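Local coordinates for protein-tyrosine-phosphatase (Chaetomium thermophilum var. thermophilum DSM 1495, PDB 5M43) that probably dephosphorylates phosphotyrosine and phosphoserine or phosphothreonine in proteins, this chain being the phosphatase domain of the ribosome-assembly factor Yvh1, at residues 113-116 with 117-121. Sequence-based numbering, arbitrary orientation.
Sequences AIIA and YLLWK
The carbonyl oxygen of Ala-113 accepts a hydrogen bond from the backbone N of Tyr-117, Ala-113 O to Tyr-117 N 3.1 Å, one of four successive i to i+4 bonds across these last turns of helix 109-121. In the dual-specificity phosphatase fold this is the helix that follows the HCxxxxxR phosphate-binding loop, and it runs through the helical side of the domain. Ile-114 bonds Leu-118 in the same way, and its chi1 of -74° puts CG1 beside the backbone N and leaves CG2 anti to it, where CG2 meets Leu-118 CD1 at 3.9 Å. The two side chains lie next to each other and point the same way. Ile-114 O also has Leu-118 CG 3.3 Å away and lies at the edge of the Tyr-117 ring, near its plane. Ile-115 repeats the pattern on a neighbouring strip of the helix: its CG2 touches Leu-119 CD1 at 3.7 Å, with the pair again alongside one another, while the bond from Leu-119 N to Ile-115 O (2.8 Å) is nearly straight, 171° at the hydrogen. Beyond them, Ile-114 and Leu-118 rest on Val-146, Ile-115 packs on Ala-142, Leu-143 and Leu-163, and Leu-119 on Trp-167, joining helices 135-147 and 157-168 to this one. Ala-116 presents only a methyl, but its carbonyl oxygen has two donors, the backbone N of Trp-120 and the indole NE1 of Trp-166. The bond within the helix is the most bent of the four, 144° at the hydrogen. Trp-120 packs on Val-75 and Asp-79 of helix 71-83, and Tyr-117 O sits in the plane of its indole ring, at the edge. Lys-121 CB lies over one face of the Tyr-117 ring, 4.2 Å above its plane and displaced from the ring centre.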
loop_
_atom_site.group_PDB
_atom_site.type_symbol
_atom_site.label_atom_id
_atom_site.label_comp_id
_atom_site.label_asym_id
_atom_site.label_seq_id
_atom_site.Cartn_x
_atom_site.Cartn_y
_atom_site.Cartn_z
ATOM N N ALA A 113 1.273 3.740 -1.975
ATOM C CA ALA A 113 0.654 3.494 -0.666
ATOM C C ALA A 113 1.438 2.479 0.151
ATOM O O ALA A 113 1.614 2.673 1.369
ATOM C CB ALA A 113 -0.791 3.021 -0.882
ATOM N N ILE A 114 1.908 1.406 -0.490
ATOM C CA ILE A 114 2.662 0.379 0.246
ATOM C C ILE A 114 3.974 0.949 0.729
ATOM O O ILE A 114 4.378 0.707 1.861
ATOM C CB ILE A 114 2.873 -0.845 -0.647
ATOM C CG1 ILE A 114 1.509 -1.543 -0.710
ATOM C CG2 ILE A 114 4.058 -1.722 -0.088
ATOM C CD1 ILE A 114 1.505 -2.791 -1.458
ATOM N N ILE A 115 4.672 1.708 -0.131
ATOM C CA ILE A 115 5.928 2.303 0.290
ATOM C C ILE A 115 5.694 3.228 1.488
ATOM O O ILE A 115 6.496 3.258 2.425
ATOM C CB ILE A 115 6.600 3.023 -0.887
ATOM C CG1 ILE A 115 7.100 1.975 -1.909
ATOM C CG2 ILE A 115 7.717 3.962 -0.373
ATOM C CD1 ILE A 115 7.622 2.742 -3.135
ATOM N N ALA A 116 4.616 4.039 1.452
ATOM C CA ALA A 116 4.355 4.918 2.592
ATOM C C ALA A 116 4.219 4.131 3.887
ATOM O O ALA A 116 4.699 4.571 4.939
ATOM C CB ALA A 116 3.077 5.726 2.350
ATOM N N TYR A 117 3.539 2.983 3.818
ATOM C CA TYR A 117 3.401 2.136 4.994
ATOM C C TYR A 117 4.752 1.562 5.404
ATOM O O TYR A 117 5.097 1.569 6.601
ATOM C CB TYR A 117 2.377 1.049 4.671
ATOM C CG TYR A 117 2.434 -0.098 5.678
ATOM C CD1 TYR A 117 1.797 -0.029 6.878
ATOM C CD2 TYR A 117 3.142 -1.252 5.364
ATOM C CE1 TYR A 117 1.887 -1.096 7.796
ATOM C CE2 TYR A 117 3.222 -2.342 6.228
ATOM C CZ TYR A 117 2.541 -2.276 7.437
ATOM O OH TYR A 117 2.643 -3.305 8.358
ATOM N N LEU A 118 5.544 1.072 4.420
ATOM C CA LEU A 118 6.833 0.459 4.767
ATOM C C LEU A 118 7.787 1.474 5.397
ATOM O O LEU A 118 8.527 1.153 6.340
ATOM C CB LEU A 118 7.501 -0.164 3.535
ATOM C CG LEU A 118 6.796 -1.345 2.862
ATOM C CD1 LEU A 118 7.573 -1.707 1.577
ATOM C CD2 LEU A 118 6.870 -2.530 3.879
ATOM N N LEU A 119 7.828 2.707 4.864
ATOM C CA LEU A 119 8.680 3.747 5.445
ATOM C C LEU A 119 8.243 4.104 6.861
ATOM O O LEU A 119 9.068 4.392 7.740
ATOM C CB LEU A 119 8.612 5.027 4.575
ATOM C CG LEU A 119 9.230 4.804 3.188
ATOM C CD1 LEU A 119 8.930 6.105 2.362
ATOM C CD2 LEU A 119 10.724 4.584 3.293
ATOM N N TRP A 120 6.934 4.074 7.091
ATOM C CA TRP A 120 6.391 4.422 8.410
ATOM C C TRP A 120 6.640 3.305 9.416
ATOM O O TRP A 120 6.938 3.569 10.592
ATOM C CB TRP A 120 4.885 4.664 8.252
ATOM C CG TRP A 120 4.181 4.760 9.551
ATOM C CD1 TRP A 120 4.101 5.865 10.367
ATOM C CD2 TRP A 120 3.441 3.702 10.218
ATOM N NE1 TRP A 120 3.400 5.545 11.534
ATOM C CE2 TRP A 120 2.967 4.229 11.437
ATOM C CE3 TRP A 120 3.139 2.368 9.899
ATOM C CZ2 TRP A 120 2.189 3.478 12.315
ATOM C CZ3 TRP A 120 2.375 1.622 10.791
ATOM C CH2 TRP A 120 1.933 2.165 12.008
ATOM N N LYS A 121 6.499 2.077 8.970
ATOM C CA LYS A 121 6.622 0.942 9.903
ATOM C C LYS A 121 8.067 0.493 10.110
ATOM O O LYS A 121 8.443 0.137 11.242
ATOM C CB LYS A 121 5.757 -0.216 9.441
ATOM C CG LYS A 121 5.863 -1.409 10.473
ATOM C CD LYS A 121 4.825 -2.337 10.179
ATOM C CE LYS A 121 4.880 -3.440 11.278
ATOM N NZ LYS A 121 3.856 -4.507 11.013
#